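Local coordinates for protein lysyl oxidase (Pichia pastoris, PDB 1W7C) that oxidises primary amines, probably including peptidyl lysine, to aldehydes with the help of copper and a topaquinone cofactor, at residues S143-L146 with N147-N151; L150-T153 with I154-D157; V234-S237 with A238-Y242; K255-V258 with D259-D262; S346-P349 with F350-H353. All coordinates share one frame; numbering follows the deposited sequence.

Along the chain the five contacts come in numerical order, all on the same side of the chain's centre. Contact 1 is the last turns of helix 136-150 and contact 2 the start of helix 153-163; they share Leu150 and Asn151, with centres about 10 Å apart. Contact 3, where strand 233-235 passes into helix 238-246, packs against contact 2 through Met155 and Ala238, centres about 12 Å apart. Contact 4 is a surface turn, its centre about 23 to 27 Å from those of contacts 1 to 3. Contact 5 lies between strands 329-344 and 355-357, within the copper amine oxidase enzyme domain, and joins it to the five-stranded sheet that contacts 1 to 3 flank.

Contact 1: residues S143-L146 with N147-N151; sequences SSFL and NKNLN. With NAG (2-acetamido-2-deoxy-beta-D-glucopyranose), chain R.
Phe145 O is gripped by two donors of one residue, Asn149, in the last turns of helix 136-150. Asn149 N supplies the regular i to i+4 helix bond, and Asn149 ND2 adds a nearly straight side-chain bond of 3.0 Å to Phe145 O; the two nitrogens reach the oxygen from opposite faces of its carbonyl plane. The Asn149 side chain folds back along the helix, CG beside its own backbone N (chi1 -78°), which also sets ND2 over one face of the Phe145 ring, 3.3 Å from CE1 and displaced toward the rim. Amide and ring planes are 48° apart.

On another side of the helix, Leu146 CB meets Leu150 CD1 at 4.3 Å, and both leucines pack on Phe211 of strand 209-214. Asn147 faces the sugar: its OD1 is hydrogen-bonded to Tyr167 OH, while ND2 donates to the acetamide oxygen O7 of the NAG at 3.0 Å. An alanine at Asn147 is likely to leave O7 and the Tyr167 hydroxyl without these amide partners, and the acetamide freer to turn. The sugar itself is fixed one helical turn later, by the 1.4 Å N-glycosidic bond from Asn151 ND2 to NAG C1.

Contact 2: residues L150-T153 with I154-D157; sequences LNTT and IMRD. With NAG (2-acetamido-2-deoxy-beta-D-glucopyranose), chain R.
Between residues 150-153 and 154-157 the backbone leaves one helix and starts the next: Asn151 is the first residue to abandon helical angles after helix 136-150, and Thr152 is the N-cap of helix 153-163. The CA atoms of Thr152 and Met155 come within 5.2 Å of each other. Arg156 N closes the first turn on Thr152 O, and Asp157 N follows with a weak bond to Thr153 O.

The cap itself is a side-chain bond, Met155 N to Thr152 OG1 at 3.1 Å. With chi1 at 62°, the Thr152 hydroxyl sits between its own backbone N and carbonyl carbon, which points OG1 at the amide of Met155 in the first turn. Met155 runs alongside Thr152, with Met155 CB 3.4 Å from Thr152 OG1. It then bends at its next two torsions to bring Met155 CE to within 4.1 Å of Leu150 CD2. This apolar pair faces strands 209-214 and 224-230, where Phe209 packs on Met155 and Tyr228 on both. Leu150 O, beneath Met155 CB, is buried without a polar partner.

Arg156 lies side by side with the glycosylated Asn151, and one face of its guanidinium is covered, toward the rim, by C5 of the NAG. NH1 has two partners, a salt bridge to Glu168 and a hydrogen bond to Asn151. The amide and guanidinium planes are 71° apart, yet Arg156 NH1 still meets Asn151 OD1 in the carbonyl plane and in its own plane, at 2.8 Å.

Contact 3: residues V234-S237 with A238-Y242; sequences VYTS and AEELY
The backbone runs out of strand 233-235 at Tyr235, turns through Thr236 and enters helix 238-246 with Ser237 as N-cap, a turn tight enough to leave the CA atoms of Tyr235 and Leu241 only 5.8 Å apart. Ser237 OG accepts from Glu240 N at 3.1 Å, a chi1 of 70° aiming the hydroxyl at the amides of the first turn. Ser237 O then takes Leu241 N at 3.2 Å, the first i to i+4 bond of the helix.

Glu240 reaches back the other way. Its chain is extended, and OE1 accepts from Thr236 N at 2.8 Å in a bond close to straight (168°), the nitrogen arriving nearly along the C-O axis of the carboxylate. This bond fastens the turn to the helix just behind the cap. Glu240 CG passes the edge of the Tyr235 ring.

The apolar half of the contact is a CH-pi interaction. Leu241 crosses Tyr235 at about a right angle and sets CD1 over the middle of the ring, 3.7 Å from its centroid and 12° off the normal. Leu241 CB rests nearer the ring root, 3.9 Å from Tyr235 CG.

Strand 233-235 is an outermost strand of the five-stranded antiparallel sheet within this chain, and Tyr235 is joined through backbone hydrogen bonds to Tyr228 of its neighbour, strand 224-230. Helix 238-246 lies against helix 153-163, with Ala238 on Met155 and Leu241 on Val158, while Val234 packs on Trp521 of the second subunit.

Contact 4: residues K255-V258 with D259-D262; sequences KIDV and DNLD. With NAG (2-acetamido-2-deoxy-beta-D-glucopyranose), chain S.
Asp257 and Asn260 meet through both backbone and side chain and close a type I beta turn over Val258 and Asp259. Asn260 N donates to Asp257 O at 3.3 Å, with the nitrogen well above the carbonyl plane rather than in it. The side chains give the shorter link: Asn260 ND2 reaches Asp257 OD2 at 2.9 Å on the syn side of the carboxylate, 32° out of its plane. Carboxylate and amide planes stand almost perpendicular, 89° apart. The other oxygen, Asp257 OD1, accepts from Asp259 N at 3.2 Å, so one carboxylate braces the turn at two points. With CG anti to the backbone N (chi1 -174°), the Asp257 carboxylate lies beside its own carbonyl carbon, close to the amides that follow.

This polar part is exposed. Asp257 OD1 and Asp259 OD2 come to 4.4 Å, a like-charge approach that the Asp259 N-H bound to OD1 may partly temper. A water joins the two ends of the turn, donating to both Asp257 O and Asn260 O. Further along, Asp262 OD2 accepts from O3 of an NAG at 2.6 Å.

The tighter packing is on the inner side, where Leu261 curls under the turn: CD1 is 3.5 Å from Val258 O and CD2 3.7 Å from Asp257 O. Leu261 also rests on Val205, and Val258 on Val165. The turn thus rides within the long loop that leads from helix 238-246 to strand 284-286, with Val258 resting on Ile195 of strand 187-195, an inner strand of the five-stranded sheet.

Contact 5: residues S346-P349 with F350-H353; sequences SDDP and FNQH
The imidazole of His353 takes Pro349 O at its edge: ND1 donates at 2.7 Å with the oxygen only 3° out of the ring plane. Tyr190 stacks on this ring, and Trp521 and Tyr527 of the second subunit meet it at steep angles, the latter also hydrogen-bonded to NE2. The Phe350 ring has Asn351 OD1 in plane at its edge and meets the His173 ring at about 75°.

Asp348 folds the loop between strands 329-344 and 355-357. Its OD2 accepts from two successive backbone amides, Phe350 N at 2.9 Å and Asn351 N at 2.8 Å, the first on the anti side and the second nearly in line with the C-O bond. A chi1 of 86° swings the carboxylate forward over the next residues, within range of both. Replacing Asp348 by a leucine would probably leave these two buried amides without their acceptor and let the turn shift. Asp348 O in turn receives Gln352 N.

At the other end, Ser346 OG accepts from Asp348 N at 2.9 Å, an ST turn, and Ser346 CB packs on Asn351 CB at 3.5 Å. Gln352, bent at chi2, returns OE1 to Ser346 N at 3.0 Å, in the carbonyl plane; Thr529 of the second subunit also bonds this oxygen. Asn351 is tied to Ser486, Gln463 and Ala464, and its side chain lies about 11 Å from the copper ion. The amides of Ser346, Asp348, Phe350, Asn351 and Gln352 thus find acceptors within the loop, while Gln352, His353 and the carbonyl of Asp347 are hydrogen-bonded to the second subunit.

Contact 1: residues S143-L146 with N147-N151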
# COMPACT_ATOMS: atom_id res chain seq x y z
N SER A 143 10.79 25.73 32.48
CA SER A 143 11.34 24.69 33.34
C SER A 143 11.67 25.23 34.73
O SER A 143 11.31 24.61 35.74
CB SER A 143 12.61 24.10 32.69
OG SER A 143 13.20 23.11 33.49
N SER A 144 12.28 26.41 34.79
CA SER A 144 12.64 27.03 36.06
C SER A 144 11.41 27.40 36.87
O SER A 144 11.35 27.18 38.08
CB SER A 144 13.50 28.27 35.83
OG SER A 144 14.01 28.77 37.05
N PHE A 145 10.40 27.91 36.18
CA PHE A 145 9.14 28.29 36.82
C PHE A 145 8.46 27.05 37.40
O PHE A 145 7.96 27.07 38.53
CB PHE A 145 8.22 29.02 35.83
CG PHE A 145 6.80 29.11 36.29
CD1 PHE A 145 6.41 30.13 37.16
CD2 PHE A 145 5.86 28.18 35.88
CE1 PHE A 145 5.09 30.21 37.61
CE2 PHE A 145 4.53 28.25 36.34
CZ PHE A 145 4.16 29.27 37.18
N LEU A 146 8.41 25.96 36.64
CA LEU A 146 7.78 24.76 37.15
C LEU A 146 8.52 24.21 38.36
O LEU A 146 7.89 23.82 39.33
CB LEU A 146 7.65 23.71 36.05
CG LEU A 146 6.60 24.01 34.97
CD1 LEU A 146 6.51 22.84 34.02
CD2 LEU A 146 5.24 24.26 35.59
N ASN A 147 9.84 24.21 38.33
CA ASN A 147 10.61 23.73 39.48
C ASN A 147 10.36 24.60 40.73
O ASN A 147 10.22 24.08 41.83
CB ASN A 147 12.08 23.70 39.14
CG ASN A 147 12.93 23.10 40.26
OD1 ASN A 147 12.81 21.91 40.59
ND2 ASN A 147 13.79 23.93 40.85
N LYS A 148 10.25 25.91 40.52
CA LYS A 148 9.97 26.86 41.59
C LYS A 148 8.63 26.55 42.29
O LYS A 148 8.51 26.67 43.51
CB LYS A 148 9.97 28.30 41.04
CG LYS A 148 9.87 29.41 42.08
CD LYS A 148 10.10 30.78 41.42
CE LYS A 148 10.07 31.92 42.45
NZ LYS A 148 10.85 33.11 41.97
N ASN A 149 7.64 26.13 41.52
CA ASN A 149 6.32 25.80 42.08
C ASN A 149 6.18 24.36 42.58
O ASN A 149 5.55 24.12 43.62
CB ASN A 149 5.24 26.11 41.04
CG ASN A 149 4.94 27.58 40.96
OD1 ASN A 149 3.99 28.06 41.59
ND2 ASN A 149 5.75 28.32 40.21
N LEU A 150 6.74 23.42 41.84
CA LEU A 150 6.53 21.99 42.12
C LEU A 150 7.51 21.43 43.15
O LEU A 150 7.23 20.38 43.74
CB LEU A 150 6.57 21.15 40.83
CG LEU A 150 5.49 21.52 39.81
CD1 LEU A 150 5.73 20.73 38.53
CD2 LEU A 150 4.07 21.25 40.31
N ASN A 151 8.62 22.12 43.41
CA ASN A 151 9.62 21.64 44.36
C ASN A 151 9.58 22.34 45.73
O ASN A 151 10.58 22.36 46.44
CB ASN A 151 11.02 21.72 43.76
CG ASN A 151 12.02 20.80 44.44
OD1 ASN A 151 11.66 19.69 44.87
ND2 ASN A 151 13.28 21.25 44.53
C1 NAG R . 14.18 20.31 45.16
C2 NAG R . 15.56 20.65 44.55
C3 NAG R . 16.69 19.87 45.23
C4 NAG R . 16.58 20.02 46.74
C5 NAG R . 15.17 19.70 47.21
C6 NAG R . 15.07 19.88 48.72
C7 NAG R . 15.79 21.24 42.15
C8 NAG R . 15.89 20.69 40.75
N2 NAG R . 15.56 20.35 43.12
O3 NAG R . 17.97 20.34 44.81
O4 NAG R . 17.50 19.16 47.39
O5 NAG R . 14.23 20.53 46.55
O6 NAG R . 13.79 20.33 49.07
O7 NAG R . 15.91 22.45 42.34

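Contact 2: residues L150-T153 with I154-D157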
# COMPACT_ATOMS: atom_id res chain seq x y z
N LEU A 150 6.74 23.42 41.84
CA LEU A 150 6.53 21.99 42.12
C LEU A 150 7.51 21.43 43.15
O LEU A 150 7.23 20.38 43.74
CB LEU A 150 6.57 21.15 40.83
CG LEU A 150 5.49 21.52 39.81
CD1 LEU A 150 5.73 20.73 38.53
CD2 LEU A 150 4.07 21.25 40.31
N ASN A 151 8.62 22.12 43.41
CA ASN A 151 9.62 21.64 44.36
C ASN A 151 9.58 22.34 45.73
O ASN A 151 10.58 22.36 46.44
CB ASN A 151 11.02 21.72 43.76
CG ASN A 151 12.02 20.80 44.44
OD1 ASN A 151 11.66 19.69 44.87
ND2 ASN A 151 13.28 21.25 44.53
N THR A 152 8.43 22.87 46.11
CA THR A 152 8.26 23.38 47.48
C THR A 152 8.07 22.22 48.45
O THR A 152 7.78 21.11 48.05
CB THR A 152 7.04 24.32 47.58
OG1 THR A 152 5.83 23.61 47.25
CG2 THR A 152 7.14 25.46 46.58
N THR A 153 8.23 22.48 49.73
CA THR A 153 8.02 21.46 50.74
C THR A 153 6.62 20.82 50.59
O THR A 153 6.50 19.59 50.61
CB THR A 153 8.19 22.08 52.13
OG1 THR A 153 9.53 22.60 52.27
CG2 THR A 153 8.07 21.04 53.24
N ILE A 154 5.59 21.64 50.41
CA ILE A 154 4.21 21.15 50.26
C ILE A 154 4.02 20.35 48.97
O ILE A 154 3.49 19.25 49.00
CB ILE A 154 3.18 22.30 50.36
CG1 ILE A 154 3.14 22.85 51.79
CG2 ILE A 154 1.78 21.81 49.96
CD1 ILE A 154 2.43 24.19 51.92
N MET A 155 4.47 20.89 47.83
CA MET A 155 4.26 20.17 46.58
C MET A 155 5.08 18.90 46.47
O MET A 155 4.64 17.95 45.85
CB MET A 155 4.45 21.08 45.36
CG MET A 155 3.27 22.00 45.10
SD MET A 155 1.66 21.16 45.00
CE MET A 155 1.93 20.06 43.61
N ARG A 156 6.26 18.84 47.10
CA ARG A 156 7.03 17.60 47.14
C ARG A 156 6.21 16.51 47.84
O ARG A 156 6.15 15.37 47.37
CB ARG A 156 8.37 17.79 47.84
CG ARG A 156 9.40 18.57 47.05
CD ARG A 156 10.69 18.83 47.84
NE ARG A 156 11.34 17.58 48.18
CZ ARG A 156 12.11 16.88 47.35
NH1 ARG A 156 12.36 17.33 46.14
NH2 ARG A 156 12.64 15.73 47.74
N ASP A 157 5.55 16.88 48.94
CA ASP A 157 4.72 15.95 49.69
C ASP A 157 3.47 15.52 48.89
O ASP A 157 3.14 14.35 48.85
CB ASP A 157 4.31 16.55 51.05
CG ASP A 157 3.92 15.49 52.06
OD1 ASP A 157 2.72 15.34 52.35
OD2 ASP A 157 4.77 14.75 52.62
C1 NAG R . 14.18 20.31 45.16
C2 NAG R . 15.56 20.65 44.55
C3 NAG R . 16.69 19.87 45.23
C4 NAG R . 16.58 20.02 46.74
C5 NAG R . 15.17 19.70 47.21
C6 NAG R . 15.07 19.88 48.72
C7 NAG R . 15.79 21.24 42.15
C8 NAG R . 15.89 20.69 40.75
N2 NAG R . 15.56 20.35 43.12
O3 NAG R . 17.97 20.34 44.81
O4 NAG R . 17.50 19.16 47.39
O5 NAG R . 14.23 20.53 46.55
O6 NAG R . 13.79 20.33 49.07
O7 NAG R . 15.91 22.45 42.34

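Contact 3: residues V234-S237 with A238-Y242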
# COMPACT_ATOMS: atom_id res chain seq x y z
N VAL A 234 -10.34 19.98 40.24
CA VAL A 234 -9.54 21.19 40.10
C VAL A 234 -9.28 21.81 41.46
O VAL A 234 -10.23 22.05 42.22
CB VAL A 234 -10.25 22.23 39.20
CG1 VAL A 234 -9.39 23.47 39.02
CG2 VAL A 234 -10.60 21.61 37.84
N TYR A 235 -8.01 22.12 41.72
CA TYR A 235 -7.57 22.78 42.93
C TYR A 235 -6.88 24.08 42.52
O TYR A 235 -6.14 24.11 41.55
CB TYR A 235 -6.61 21.87 43.71
CG TYR A 235 -7.24 20.54 44.04
CD1 TYR A 235 -7.14 19.47 43.15
CD2 TYR A 235 -7.95 20.36 45.21
CE1 TYR A 235 -7.76 18.25 43.43
CE2 TYR A 235 -8.55 19.16 45.50
CZ TYR A 235 -8.46 18.10 44.62
OH TYR A 235 -9.07 16.89 44.92
N THR A 236 -7.13 25.16 43.25
CA THR A 236 -6.59 26.46 42.86
C THR A 236 -5.33 26.84 43.62
O THR A 236 -4.77 27.89 43.37
CB THR A 236 -7.65 27.55 42.99
OG1 THR A 236 -8.16 27.57 44.32
CG2 THR A 236 -8.85 27.26 42.10
N SER A 237 -4.87 25.95 44.51
CA SER A 237 -3.58 26.12 45.18
C SER A 237 -3.04 24.78 45.69
O SER A 237 -3.80 23.83 45.91
CB SER A 237 -3.71 27.10 46.34
OG SER A 237 -4.47 26.53 47.38
N ALA A 238 -1.72 24.72 45.86
CA ALA A 238 -1.05 23.60 46.52
C ALA A 238 -1.66 23.29 47.89
O ALA A 238 -1.81 22.13 48.24
CB ALA A 238 0.43 23.90 46.67
N GLU A 239 -2.01 24.34 48.64
CA GLU A 239 -2.52 24.19 50.00
C GLU A 239 -3.88 23.50 49.96
O GLU A 239 -4.14 22.60 50.76
CB GLU A 239 -2.63 25.56 50.72
CG GLU A 239 -1.29 26.14 51.18
CD GLU A 239 -0.46 26.81 50.08
OE1 GLU A 239 -0.96 26.99 48.94
OE2 GLU A 239 0.71 27.15 50.36
N GLU A 240 -4.74 23.90 49.02
CA GLU A 240 -6.06 23.29 48.89
C GLU A 240 -5.95 21.79 48.61
O GLU A 240 -6.69 20.99 49.19
CB GLU A 240 -6.87 23.94 47.77
CG GLU A 240 -8.32 23.47 47.73
CD GLU A 240 -9.11 24.01 46.56
OE1 GLU A 240 -8.54 24.62 45.64
OE2 GLU A 240 -10.34 23.80 46.54
N LEU A 241 -5.05 21.43 47.69
CA LEU A 241 -4.87 20.03 47.32
C LEU A 241 -4.29 19.24 48.49
O LEU A 241 -4.76 18.16 48.82
CB LEU A 241 -3.98 19.91 46.09
CG LEU A 241 -3.63 18.50 45.63
CD1 LEU A 241 -4.85 17.60 45.52
CD2 LEU A 241 -2.92 18.57 44.27
N TYR A 242 -3.29 19.81 49.14
CA TYR A 242 -2.69 19.17 50.31
C TYR A 242 -3.74 18.88 51.40
O TYR A 242 -3.76 17.79 51.97
CB TYR A 242 -1.55 20.02 50.87
CG TYR A 242 -0.91 19.41 52.08
CD1 TYR A 242 -1.31 19.78 53.37
CD2 TYR A 242 0.09 18.44 51.96
CE1 TYR A 242 -0.75 19.20 54.50
CE2 TYR A 242 0.67 17.86 53.09
CZ TYR A 242 0.24 18.25 54.36
OH TYR A 242 0.80 17.68 55.47

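Contact 4: residues K255-V258 with D259-D262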
# COMPACT_ATOMS: atom_id res chain seq x y z
N LYS A 255 -1.41 3.73 41.51
CA LYS A 255 -0.09 4.24 41.18
C LYS A 255 0.64 3.29 40.23
O LYS A 255 0.40 2.09 40.22
CB LYS A 255 0.73 4.47 42.47
CG LYS A 255 0.10 5.51 43.39
CD LYS A 255 0.80 5.61 44.75
CE LYS A 255 0.03 6.54 45.68
NZ LYS A 255 0.53 6.43 47.07
N ILE A 256 1.53 3.85 39.43
CA ILE A 256 2.37 3.09 38.54
C ILE A 256 3.28 2.18 39.35
O ILE A 256 3.86 2.61 40.34
CB ILE A 256 3.21 4.05 37.67
CG1 ILE A 256 2.29 4.86 36.74
CG2 ILE A 256 4.17 3.28 36.81
CD1 ILE A 256 2.94 6.12 36.15
N ASP A 257 3.42 0.93 38.90
CA ASP A 257 4.40 0.01 39.47
C ASP A 257 5.78 0.29 38.85
O ASP A 257 6.18 -0.29 37.83
CB ASP A 257 3.98 -1.44 39.24
CG ASP A 257 4.88 -2.43 39.93
OD1 ASP A 257 5.93 -2.05 40.48
OD2 ASP A 257 4.60 -3.64 39.96
N VAL A 258 6.53 1.16 39.52
CA VAL A 258 7.84 1.61 39.03
C VAL A 258 8.95 0.58 39.18
O VAL A 258 10.02 0.72 38.59
CB VAL A 258 8.26 2.96 39.67
CG1 VAL A 258 7.20 4.03 39.40
CG2 VAL A 258 8.53 2.82 41.18
N ASP A 259 8.66 -0.49 39.91
CA ASP A 259 9.60 -1.57 40.12
C ASP A 259 9.56 -2.60 39.00
O ASP A 259 10.46 -3.45 38.91
CB ASP A 259 9.32 -2.26 41.46
CG ASP A 259 9.55 -1.34 42.64
OD1 ASP A 259 10.46 -0.48 42.58
OD2 ASP A 259 8.87 -1.41 43.68
N ASN A 260 8.54 -2.53 38.13
CA ASN A 260 8.36 -3.53 37.09
C ASN A 260 8.07 -2.85 35.77
O ASN A 260 6.94 -2.80 35.32
CB ASN A 260 7.28 -4.54 37.50
CG ASN A 260 7.70 -5.37 38.71
OD1 ASN A 260 8.63 -6.17 38.62
ND2 ASN A 260 7.06 -5.13 39.85
N LEU A 261 9.13 -2.37 35.13
CA LEU A 261 9.03 -1.60 33.89
C LEU A 261 9.67 -2.32 32.68
O LEU A 261 9.93 -1.71 31.64
CB LEU A 261 9.68 -0.20 34.07
CG LEU A 261 8.97 0.68 35.11
CD1 LEU A 261 9.74 1.97 35.33
CD2 LEU A 261 7.53 0.97 34.68
N ASP A 262 9.89 -3.61 32.79
CA ASP A 262 10.49 -4.34 31.68
C ASP A 262 9.63 -4.29 30.41
O ASP A 262 10.16 -4.44 29.30
CB ASP A 262 10.77 -5.79 32.08
CG ASP A 262 11.91 -5.92 33.08
OD1 ASP A 262 12.67 -4.94 33.32
OD2 ASP A 262 12.15 -7.00 33.66
C1 NAG S . 13.78 -10.75 30.60
C2 NAG S . 12.84 -9.67 31.18
C3 NAG S . 12.20 -10.04 32.54
C4 NAG S . 11.85 -11.53 32.64
C5 NAG S . 13.01 -12.39 32.14
C6 NAG S . 12.71 -13.88 32.21
C7 NAG S . 13.48 -7.39 30.44
C8 NAG S . 14.39 -6.22 30.69
N2 NAG S . 13.57 -8.41 31.31
O3 NAG S . 11.04 -9.24 32.85
O4 NAG S . 11.55 -11.87 33.98
O5 NAG S . 13.27 -12.06 30.79
O6 NAG S . 11.67 -14.19 31.30
O7 NAG S . 12.71 -7.37 29.47
O HOH W 1 4.59 -0.92 35.60

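Contact 5: residues S346-P349 with F350-H353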
# COMPACT_ATOMS: atom_id res chain seq x y z
N SER A 346 -8.47 13.38 24.23
CA SER A 346 -8.31 12.79 25.56
C SER A 346 -9.30 13.33 26.54
O SER A 346 -9.92 14.35 26.29
CB SER A 346 -6.92 13.14 26.07
OG SER A 346 -6.62 12.60 27.34
N ASP A 347 -9.47 12.59 27.62
CA ASP A 347 -10.20 13.08 28.77
C ASP A 347 -9.37 14.00 29.63
O ASP A 347 -9.95 14.69 30.49
CB ASP A 347 -10.71 11.92 29.65
CG ASP A 347 -9.59 10.98 30.14
OD1 ASP A 347 -8.62 10.73 29.39
OD2 ASP A 347 -9.66 10.41 31.26
N ASP A 348 -8.05 14.02 29.45
CA ASP A 348 -7.14 14.72 30.37
C ASP A 348 -6.58 15.99 29.76
O ASP A 348 -6.57 16.14 28.54
CB ASP A 348 -6.09 13.74 30.95
CG ASP A 348 -4.88 13.55 30.11
OD1 ASP A 348 -4.41 12.37 30.09
OD2 ASP A 348 -4.27 14.48 29.55
N PRO A 349 -6.21 16.95 30.60
CA PRO A 349 -5.82 18.27 30.09
C PRO A 349 -4.39 18.35 29.54
O PRO A 349 -3.97 19.45 29.13
CB PRO A 349 -5.97 19.16 31.31
CG PRO A 349 -5.68 18.26 32.46
CD PRO A 349 -6.26 16.93 32.08
N PHE A 350 -3.64 17.27 29.56
CA PHE A 350 -2.36 17.26 28.85
C PHE A 350 -2.56 16.78 27.43
O PHE A 350 -2.27 17.52 26.47
CB PHE A 350 -1.31 16.43 29.56
CG PHE A 350 0.07 16.63 28.99
CD1 PHE A 350 0.89 17.68 29.42
CD2 PHE A 350 0.55 15.80 28.00
CE1 PHE A 350 2.15 17.86 28.89
CE2 PHE A 350 1.81 16.01 27.47
CZ PHE A 350 2.60 17.03 27.92
N ASN A 351 -3.05 15.56 27.27
CA ASN A 351 -3.19 15.01 25.93
C ASN A 351 -4.25 15.77 25.13
O ASN A 351 -4.07 15.99 23.94
CB ASN A 351 -3.45 13.51 25.96
CG ASN A 351 -2.19 12.70 26.29
OD1 ASN A 351 -1.12 13.24 26.56
ND2 ASN A 351 -2.32 11.39 26.25
N GLN A 352 -5.32 16.24 25.77
CA GLN A 352 -6.35 16.96 25.02
C GLN A 352 -5.82 18.31 24.48
O GLN A 352 -6.36 18.82 23.51
CB GLN A 352 -7.63 17.13 25.85
CG GLN A 352 -8.73 17.95 25.19
CD GLN A 352 -9.15 17.45 23.80
OE1 GLN A 352 -9.16 16.25 23.51
NE2 GLN A 352 -9.48 18.39 22.93
N HIS A 353 -4.75 18.85 25.09
CA HIS A 353 -4.10 20.08 24.66
C HIS A 353 -2.83 19.85 23.87
O HIS A 353 -2.05 20.76 23.67
CB HIS A 353 -3.84 20.97 25.88
CG HIS A 353 -5.09 21.52 26.49
ND1 HIS A 353 -5.51 21.18 27.76
CD2 HIS A 353 -6.06 22.32 25.97
CE1 HIS A 353 -6.67 21.78 28.01
NE2 HIS A 353 -7.01 22.49 26.95